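Local coordinates for cell division control protein Cdc48 (Mycobacterium smegmatis, PDB 5E7P) that probably binds and hydrolyses ATP as a Cdc48-type AAA ATPase with two nucleotide sites, both holding ADP in this crystal, at residues Arg36-Leu42 with Thr81-Val87; Arg288-Gly294 with Gly320-Ala326. One frame throughout, in Å; residues are numbered along the deposited sequence.

Interaction 1: residues Arg36-Leu42 with Thr81-Val87; sequences RRGVVRL and TALLDDV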
ATOM      1  N   ARG A  36       2.975 -15.028  18.817  1.00 61.26           N
ATOM      2  CA  ARG A  36       3.982 -13.977  18.931  1.00 64.17           C
ATOM      3  C   ARG A  36       4.370 -13.391  17.574  1.00 62.35           C
ATOM      4  O   ARG A  36       5.533 -13.070  17.330  1.00 63.30           O
ATOM      5  CB  ARG A  36       5.214 -14.489  19.688  1.00 68.99           C
ATOM      6  CG  ARG A  36       5.745 -13.512  20.723  1.00 72.18           C
ATOM      7  CD  ARG A  36       6.862 -14.116  21.564  1.00 76.52           C
ATOM      8  NE  ARG A  36       6.356 -15.038  22.577  1.00 79.24           N
ATOM      9  CZ  ARG A  36       7.103 -15.570  23.540  1.00 82.56           C
ATOM     10  NH1 ARG A  36       8.391 -15.269  23.624  1.00 84.00           N
ATOM     11  NH2 ARG A  36       6.561 -16.399  24.422  1.00 83.72           N
ATOM     12  N   ARG A  37       3.380 -13.254  16.696  1.00 59.80           N
ATOM     13  CA  ARG A  37       3.594 -12.687  15.368  1.00 57.16           C
ATOM     14  C   ARG A  37       2.618 -11.547  15.089  1.00 56.57           C
ATOM     15  O   ARG A  37       2.534 -11.048  13.967  1.00 58.09           O
ATOM     16  CB  ARG A  37       3.463 -13.771  14.295  1.00 54.70           C
ATOM     17  CG  ARG A  37       4.640 -14.731  14.240  1.00 54.31           C
ATOM     18  CD  ARG A  37       4.310 -15.973  13.430  1.00 53.03           C
ATOM     19  NE  ARG A  37       5.478 -16.833  13.248  1.00 54.84           N
ATOM     20  CZ  ARG A  37       5.910 -17.712  14.148  1.00 56.96           C
ATOM     21  NH1 ARG A  37       5.278 -17.845  15.306  1.00 58.77           N
ATOM     22  NH2 ARG A  37       6.980 -18.455  13.897  1.00 57.14           N
ATOM     23  N   GLY A  38       1.882 -11.141  16.119  1.00 53.30           N
ATOM     24  CA  GLY A  38       0.941 -10.042  16.003  1.00 49.26           C
ATOM     25  C   GLY A  38      -0.345 -10.432  15.303  1.00 45.52           C
ATOM     26  O   GLY A  38      -0.969  -9.613  14.630  1.00 43.78           O
ATOM     27  N   VAL A  39      -0.750 -11.686  15.470  1.00 44.59           N
ATOM     28  CA  VAL A  39      -1.931 -12.201  14.786  1.00 44.38           C
ATOM     29  C   VAL A  39      -2.940 -12.810  15.754  1.00 45.27           C
ATOM     30  O   VAL A  39      -2.596 -13.670  16.564  1.00 48.22           O
ATOM     31  CB  VAL A  39      -1.545 -13.255  13.720  1.00 45.08           C
ATOM     32  CG1 VAL A  39      -2.785 -13.972  13.199  1.00 44.80           C
ATOM     33  CG2 VAL A  39      -0.766 -12.605  12.577  1.00 43.07           C
ATOM     34  N   VAL A  40      -4.186 -12.356  15.665  1.00 43.88           N
ATOM     35  CA  VAL A  40      -5.277 -12.931  16.445  1.00 43.57           C
ATOM     36  C   VAL A  40      -6.240 -13.688  15.522  1.00 43.10           C
ATOM     37  O   VAL A  40      -6.622 -13.187  14.464  1.00 41.88           O
ATOM     38  CB  VAL A  40      -6.024 -11.847  17.261  1.00 41.55           C
ATOM     39  CG1 VAL A  40      -6.502 -10.720  16.353  1.00 39.33           C
ATOM     40  CG2 VAL A  40      -7.184 -12.453  18.037  1.00 42.07           C
ATOM     41  N   ARG A  41      -6.614 -14.902  15.918  1.00 44.47           N
ATOM     42  CA  ARG A  41      -7.452 -15.757  15.079  1.00 43.92           C
ATOM     43  C   ARG A  41      -8.949 -15.578  15.350  1.00 44.85           C
ATOM     44  O   ARG A  41      -9.433 -15.834  16.455  1.00 43.86           O
ATOM     45  CB  ARG A  41      -7.055 -17.227  15.242  1.00 44.16           C
ATOM     46  CG  ARG A  41      -5.665 -17.572  14.729  1.00 42.58           C
ATOM     47  CD  ARG A  41      -5.615 -17.565  13.210  1.00 41.46           C
ATOM     48  NE  ARG A  41      -4.258 -17.766  12.708  1.00 42.03           N
ATOM     49  CZ  ARG A  41      -3.888 -17.555  11.447  1.00 41.50           C
ATOM     50  NH1 ARG A  41      -4.773 -17.137  10.553  1.00 39.99           N
ATOM     51  NH2 ARG A  41      -2.629 -17.758  11.081  1.00 41.14           N
ATOM     52  N   LEU A  42      -9.673 -15.145  14.324  1.00 45.34           N
ATOM     53  CA  LEU A  42     -11.107 -14.913  14.433  1.00 46.18           C
ATOM     54  C   LEU A  42     -11.878 -15.755  13.424  1.00 48.38           C
ATOM     55  O   LEU A  42     -11.398 -16.012  12.320  1.00 49.30           O
ATOM     56  CB  LEU A  42     -11.422 -13.433  14.212  1.00 44.81           C
ATOM     57  CG  LEU A  42     -10.853 -12.444  15.229  1.00 43.77           C
ATOM     58  CD1 LEU A  42     -11.051 -11.011  14.761  1.00 40.94           C
ATOM     59  CD2 LEU A  42     -11.501 -12.660  16.584  1.00 44.39           C
ATOM     60  N   THR A  81     -15.307 -17.722  19.713  1.00 48.89           N
ATOM     61  CA  THR A  81     -13.972 -17.856  20.284  1.00 49.07           C
ATOM     62  C   THR A  81     -12.900 -17.116  19.480  1.00 48.67           C
ATOM     63  O   THR A  81     -12.822 -17.242  18.256  1.00 47.53           O
ATOM     64  CB  THR A  81     -13.565 -19.338  20.426  1.00 51.21           C
ATOM     65  OG1 THR A  81     -14.439 -19.989  21.355  1.00 54.99           O
ATOM     66  CG2 THR A  81     -12.132 -19.455  20.923  1.00 50.26           C
ATOM     67  N   ALA A  82     -12.080 -16.338  20.181  1.00 47.98           N
ATOM     68  CA  ALA A  82     -10.929 -15.687  19.575  1.00 45.64           C
ATOM     69  C   ALA A  82      -9.650 -16.316  20.114  1.00 49.71           C
ATOM     70  O   ALA A  82      -9.539 -16.578  21.311  1.00 49.97           O
ATOM     71  CB  ALA A  82     -10.950 -14.204  19.865  1.00 42.23           C
ATOM     72  N   LEU A  83      -8.689 -16.568  19.229  1.00 53.12           N
ATOM     73  CA  LEU A  83      -7.413 -17.142  19.641  1.00 56.01           C
ATOM     74  C   LEU A  83      -6.341 -16.070  19.767  1.00 55.64           C
ATOM     75  O   LEU A  83      -5.999 -15.396  18.795  1.00 54.70           O
ATOM     76  CB  LEU A  83      -6.958 -18.229  18.667  1.00 58.18           C
ATOM     77  CG  LEU A  83      -7.817 -19.490  18.613  1.00 61.10           C
ATOM     78  CD1 LEU A  83      -7.159 -20.538  17.730  1.00 62.66           C
ATOM     79  CD2 LEU A  83      -8.054 -20.031  20.012  1.00 62.74           C
ATOM     80  N   LEU A  84      -5.815 -15.919  20.977  1.00 55.19           N
ATOM     81  CA  LEU A  84      -4.786 -14.927  21.247  1.00 54.63           C
ATOM     82  C   LEU A  84      -3.525 -15.620  21.752  1.00 58.46           C
ATOM     83  O   LEU A  84      -3.603 -16.587  22.509  1.00 59.85           O
ATOM     84  CB  LEU A  84      -5.276 -13.910  22.286  1.00 51.92           C
ATOM     85  CG  LEU A  84      -6.335 -12.865  21.908  1.00 48.88           C
ATOM     86  CD1 LEU A  84      -7.694 -13.486  21.624  1.00 46.90           C
ATOM     87  CD2 LEU A  84      -6.461 -11.820  23.007  1.00 50.35           C
ATOM     88  N   ASP A  85      -2.363 -15.134  21.324  1.00 60.48           N
ATOM     89  CA  ASP A  85      -1.103 -15.651  21.845  1.00 63.97           C
ATOM     90  C   ASP A  85      -0.814 -15.054  23.221  1.00 66.00           C
ATOM     91  O   ASP A  85      -1.572 -14.213  23.709  1.00 65.46           O
ATOM     92  CB  ASP A  85       0.052 -15.396  20.870  1.00 64.80           C
ATOM     93  CG  ASP A  85       0.127 -13.954  20.403  1.00 64.58           C
ATOM     94  OD1 ASP A  85      -0.150 -13.042  21.207  1.00 63.52           O
ATOM     95  OD2 ASP A  85       0.475 -13.730  19.225  1.00 65.58           O
ATOM     96  N   ASP A  86       0.278 -15.487  23.843  1.00 68.48           N
ATOM     97  CA  ASP A  86       0.594 -15.070  25.208  1.00 70.22           C
ATOM     98  C   ASP A  86       0.788 -13.561  25.356  1.00 67.85           C
ATOM     99  O   ASP A  86       0.326 -12.967  26.329  1.00 68.75           O
ATOM    100  CB  ASP A  86       1.816 -15.824  25.744  1.00 74.43           C
ATOM    101  CG  ASP A  86       2.992 -15.794  24.786  1.00 77.00           C
ATOM    102  OD1 ASP A  86       3.052 -14.882  23.935  1.00 75.34           O
ATOM    103  OD2 ASP A  86       3.861 -16.686  24.889  1.00 80.33           O
ATOM    104  N   VAL A  87       1.465 -12.942  24.392  1.00 65.57           N
ATOM    105  CA  VAL A  87       1.736 -11.508  24.468  1.00 64.30           C
ATOM    106  C   VAL A  87       0.488 -10.658  24.230  1.00 62.30           C
ATOM    107  O   VAL A  87       0.363  -9.570  24.791  1.00 62.16           O
ATOM    108  CB  VAL A  87       2.863 -11.070  23.503  1.00 62.79           C
ATOM    109  CG1 VAL A  87       4.200 -11.637  23.954  1.00 64.50           C
ATOM    110  CG2 VAL A  87       2.546 -11.490  22.082  1.00 60.90           C
TER
HETATM  111  O   HOH W   1       0.872 -13.946  16.627  1.00 52.89           O
HETATM  112  O   HOH W   2       1.753 -11.588  18.748  1.00 48.97           O
HETATM  113  O   HOH W   3      -3.592 -15.854  17.790  1.00 44.61           O
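Asp85 faces Arg36 with CG held between its own backbone N and carbonyl carbon (chi1 50°), which swings OD2 across to the backbone of the opposite segment; Arg36, bent at chi3 (-77°), curls its guanidinium back to Asp86. Asp85 OD2 takes the Arg36 N-H at 2.8 Å from above the carboxylate plane and accepts from two waters that bond the N-H groups of Arg37, Gly38 and Val39. One carboxylate oxygen is thereby linked, directly or through water, to four successive backbone N-H groups, while OD1 bonds Thr88 OG1 and the residue N-caps helix 86-92. Beside it, Arg36 NH2 meets Asp86 OD2 at 2.8 Å in a salt bridge, on the syn side but tilted out of the carboxylate plane, though close to that of the guanidinium, the two planes 45° apart; Arg36 CG rests across both methyls of Val87.

Strands 39-42 and 81-84 are the outermost strands of the sheet in the Cdc48 N-terminal domain, and their antiparallel meeting closes it into the barrel of the double-psi family. The seam is short: Arg41 and Leu83 form a single hydrogen-bonded pair, Arg41 N to Leu83 O and Leu83 N to Arg41 O each 3.0 Å. A water then bridges Val39 O and Leu83 O. On the inner side Val40 CG2 lies alongside Leu84 CD1 at 3.8 Å, and Leu42 CD2 touches Ala82 CB at 3.7 Å, Leu24 packing against both latter residues. On the other side Arg41 CB abuts Leu83 CB at 3.6 Å before the arginine turns off to its salt bridge with Asp34 and the carbonyl of Thr464.

Interaction 2: residues Arg288-Gly294 with Gly320-Ala326; sequences RVVELDG and GGVLFIA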
ATOM      1  N   ARG A 288      29.235   8.366  -5.903  1.00 42.95           N
ATOM      2  CA  ARG A 288      29.288   8.571  -4.463  1.00 42.57           C
ATOM      3  C   ARG A 288      27.934   9.115  -4.013  1.00 36.77           C
ATOM      4  O   ARG A 288      27.389  10.047  -4.610  1.00 34.05           O
ATOM      5  CB  ARG A 288      30.450   9.491  -4.051  1.00 47.83           C
ATOM      6  CG  ARG A 288      30.251  10.973  -4.316  1.00 50.68           C
ATOM      7  CD  ARG A 288      31.503  11.770  -3.965  1.00 57.18           C
ATOM      8  NE  ARG A 288      31.866  11.674  -2.552  1.00 59.92           N
ATOM      9  CZ  ARG A 288      31.499  12.549  -1.621  1.00 61.30           C
ATOM     10  NH1 ARG A 288      31.881  12.376  -0.363  1.00 63.40           N
ATOM     11  NH2 ARG A 288      30.748  13.595  -1.946  1.00 59.51           N
ATOM     12  N   VAL A 289      27.370   8.502  -2.983  1.00 34.30           N
ATOM     13  CA  VAL A 289      26.031   8.870  -2.556  1.00 33.04           C
ATOM     14  C   VAL A 289      26.013   9.414  -1.139  1.00 34.56           C
ATOM     15  O   VAL A 289      26.503   8.777  -0.207  1.00 37.50           O
ATOM     16  CB  VAL A 289      25.060   7.682  -2.657  1.00 28.88           C
ATOM     17  CG1 VAL A 289      23.652   8.124  -2.307  1.00 24.22           C
ATOM     18  CG2 VAL A 289      25.099   7.096  -4.050  1.00 28.37           C
ATOM     19  N   VAL A 290      25.448  10.605  -0.990  1.00 33.44           N
ATOM     20  CA  VAL A 290      25.192  11.168   0.323  1.00 35.02           C
ATOM     21  C   VAL A 290      23.735  10.890   0.666  1.00 37.57           C
ATOM     22  O   VAL A 290      22.825  11.439   0.043  1.00 37.05           O
ATOM     23  CB  VAL A 290      25.460  12.679   0.349  1.00 31.72           C
ATOM     24  CG1 VAL A 290      25.154  13.248   1.728  1.00 31.52           C
ATOM     25  CG2 VAL A 290      26.902  12.960  -0.048  1.00 30.68           C
ATOM     26  N   GLU A 291      23.517  10.023   1.650  1.00 39.96           N
ATOM     27  CA  GLU A 291      22.171   9.555   1.957  1.00 41.20           C
ATOM     28  C   GLU A 291      21.653  10.009   3.320  1.00 42.61           C
ATOM     29  O   GLU A 291      22.331   9.871   4.339  1.00 43.03           O
ATOM     30  CB  GLU A 291      22.100   8.031   1.853  1.00 42.69           C
ATOM     31  CG  GLU A 291      20.717   7.457   2.106  1.00 45.51           C
ATOM     32  CD  GLU A 291      20.656   5.962   1.851  1.00 49.60           C
ATOM     33  OE1 GLU A 291      19.652   5.333   2.246  1.00 49.13           O
ATOM     34  OE2 GLU A 291      21.610   5.417   1.254  1.00 52.45           O
ATOM     35  N   LEU A 292      20.441  10.555   3.318  1.00 42.05           N
ATOM     36  CA  LEU A 292      19.721  10.863   4.546  1.00 41.96           C
ATOM     37  C   LEU A 292      18.516   9.945   4.650  1.00 40.44           C
ATOM     38  O   LEU A 292      17.860   9.654   3.648  1.00 36.71           O
ATOM     39  CB  LEU A 292      19.235  12.315   4.549  1.00 41.04           C
ATOM     40  CG  LEU A 292      20.209  13.429   4.931  1.00 42.75           C
ATOM     41  CD1 LEU A 292      19.517  14.777   4.833  1.00 42.64           C
ATOM     42  CD2 LEU A 292      20.746  13.210   6.332  1.00 43.94           C
ATOM     43  N   ASP A 293      18.226   9.486   5.863  1.00 41.97           N
ATOM     44  CA  ASP A 293      16.987   8.766   6.106  1.00 41.84           C
ATOM     45  C   ASP A 293      15.904   9.766   6.484  1.00 37.21           C
ATOM     46  O   ASP A 293      15.895  10.284   7.600  1.00 36.71           O
ATOM     47  CB  ASP A 293      17.152   7.721   7.211  1.00 48.36           C
ATOM     48  CG  ASP A 293      15.906   6.872   7.395  1.00 53.05           C
ATOM     49  OD1 ASP A 293      15.275   6.515   6.379  1.00 52.60           O
ATOM     50  OD2 ASP A 293      15.549   6.568   8.552  1.00 57.10           O
ATOM     51  N   GLY A 294      15.009  10.037   5.538  1.00 33.47           N
ATOM     52  CA  GLY A 294      13.906  10.964   5.729  1.00 31.96           C
ATOM     53  C   GLY A 294      13.190  10.919   7.069  1.00 33.48           C
ATOM     54  O   GLY A 294      13.015  11.957   7.709  1.00 33.38           O
ATOM     55  N   GLY A 320      30.742  16.390  -5.309  1.00 49.26           N
ATOM     56  CA  GLY A 320      29.802  16.021  -6.351  1.00 46.43           C
ATOM     57  C   GLY A 320      29.183  14.670  -6.052  1.00 43.38           C
ATOM     58  O   GLY A 320      29.537  14.025  -5.067  1.00 43.85           O
ATOM     59  N   GLY A 321      28.251  14.240  -6.895  1.00 40.58           N
ATOM     60  CA  GLY A 321      27.614  12.948  -6.717  1.00 37.63           C
ATOM     61  C   GLY A 321      26.114  13.042  -6.518  1.00 35.12           C
ATOM     62  O   GLY A 321      25.473  13.986  -6.979  1.00 35.24           O
ATOM     63  N   VAL A 322      25.553  12.061  -5.819  1.00 32.32           N
ATOM     64  CA  VAL A 322      24.110  11.987  -5.638  1.00 28.86           C
ATOM     65  C   VAL A 322      23.682  12.219  -4.191  1.00 29.83           C
ATOM     66  O   VAL A 322      24.141  11.529  -3.278  1.00 28.93           O
ATOM     67  CB  VAL A 322      23.560  10.627  -6.103  1.00 26.29           C
ATOM     68  CG1 VAL A 322      22.062  10.566  -5.902  1.00 25.82           C
ATOM     69  CG2 VAL A 322      23.901  10.394  -7.554  1.00 28.70           C
ATOM     70  N   LEU A 323      22.803  13.197  -3.991  1.00 31.29           N
ATOM     71  CA  LEU A 323      22.151  13.388  -2.700  1.00 31.35           C
ATOM     72  C   LEU A 323      20.851  12.598  -2.702  1.00 29.12           C
ATOM     73  O   LEU A 323      19.958  12.858  -3.511  1.00 28.93           O
ATOM     74  CB  LEU A 323      21.863  14.868  -2.430  1.00 31.64           C
ATOM     75  CG  LEU A 323      21.214  15.191  -1.075  1.00 31.22           C
ATOM     76  CD1 LEU A 323      22.171  14.909   0.082  1.00 31.05           C
ATOM     77  CD2 LEU A 323      20.728  16.631  -1.022  1.00 28.98           C
ATOM     78  N   PHE A 324      20.753  11.619  -1.809  1.00 26.68           N
ATOM     79  CA  PHE A 324      19.586  10.747  -1.767  1.00 24.73           C
ATOM     80  C   PHE A 324      18.867  10.809  -0.421  1.00 27.75           C
ATOM     81  O   PHE A 324      19.458  10.551   0.628  1.00 30.71           O
ATOM     82  CB  PHE A 324      19.981   9.302  -2.110  1.00 23.40           C
ATOM     83  CG  PHE A 324      18.892   8.294  -1.865  1.00 24.74           C
ATOM     84  CD1 PHE A 324      17.594   8.525  -2.300  1.00 23.84           C
ATOM     85  CD2 PHE A 324      19.169   7.101  -1.214  1.00 26.45           C
ATOM     86  CE1 PHE A 324      16.592   7.594  -2.074  1.00 24.55           C
ATOM     87  CE2 PHE A 324      18.172   6.164  -0.989  1.00 26.19           C
ATOM     88  CZ  PHE A 324      16.884   6.410  -1.418  1.00 24.68           C
ATOM     89  N   ILE A 325      17.586  11.159  -0.466  1.00 26.68           N
ATOM     90  CA  ILE A 325      16.747  11.143   0.726  1.00 26.98           C
ATOM     91  C   ILE A 325      15.643  10.099   0.590  1.00 26.18           C
ATOM     92  O   ILE A 325      14.693  10.275  -0.175  1.00 24.65           O
ATOM     93  CB  ILE A 325      16.128  12.528   1.020  1.00 24.79           C
ATOM     94  CG1 ILE A 325      17.228  13.570   1.222  1.00 27.36           C
ATOM     95  CG2 ILE A 325      15.251  12.463   2.253  1.00 22.60           C
ATOM     96  CD1 ILE A 325      16.708  14.967   1.473  1.00 27.52           C
ATOM     97  N   ALA A 326      15.783   9.005   1.330  1.00 28.10           N
ATOM     98  CA  ALA A 326      14.788   7.944   1.318  1.00 28.90           C
ATOM     99  C   ALA A 326      13.553   8.369   2.104  1.00 31.54           C
ATOM    100  O   ALA A 326      13.662   8.810   3.250  1.00 34.30           O
ATOM    101  CB  ALA A 326      15.370   6.662   1.893  1.00 28.78           C
TER
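Arg288 O accepts the Val322 N-H at 3.0 Å, the first rung between two neighbouring parallel strands of the AAA module's P-loop sheet, 289-293 and 321-326. The strands run 14° apart and are joined by a beta-alpha-beta crossover through helices 294-299 and 302-319. The Arg288 side chain, bent at chi3, lays CG and CD against Gly320 O and brings NH2 to the same carbonyl at 3.4 Å, a weak bond made at the guanidinium edge; NH2 also bonds Ala315 O. Val289 turns to the opposite face of the sheet from Val290, and its CG1 reaches Phe324 CB at 3.9 Å, while its backbone pairs with Ser218 of the antiparallel edge strand 216-218. Val290 gives its N-H to Val322 O and receives that of Phe324, and its CG1 crosses Leu323 CD1 at 3.8 Å on the face packed by Val316 of helix 302-319.

Glu291 sends CG anti to its N (chi1 -178°) and runs extended beside the Phe324 ring, Glu291 CD 3.6 Å from Phe324 CD2 in an oblique approach with the carboxylate and ring planes 53° apart, and OE1 drawn into a salt bridge with Arg281. Leu292 returns to the helix-covered face, where its CB meets Ile325 CG1 at 4.1 Å and Ala312 packs against it. Asp293, at the N-cap position before helix 294-299, shares a face with Ala326, whose side chain lies about 6 Å from the bound ADP; strand 321-326 carries the Walker B motif, in which Ala326 appears, from the sequence, to stand where the first acidic residue usually lies. At the first turn of that helix the Gly294 N-H still reaches Ala326 O, at 2.9 Å and in the carbonyl plane.

Both contacts are largely buried strand pairings, but they belong to different domains, with centres about 41 Å apart and nearest atoms about 23 Å apart. Interaction 1 joins the sheet's two outermost strands across the seam of the N-terminal barrel, away from both ADP sites, through one antiparallel bridge; beyond it, water, a helix-capping carboxylate and a salt bridge carry the contact, with a few aliphatic contacts along the strands. Interaction 2 lies within the first AAA module: continuous parallel pairing, with apolar contacts on both faces of its sheet, is held by six direct backbone hydrogen bonds and runs toward the bound ADP. Charged side chains join segment to segment in 36-42 with 81-87, whereas Glu291 finds its salt-bridge partner outside the pair.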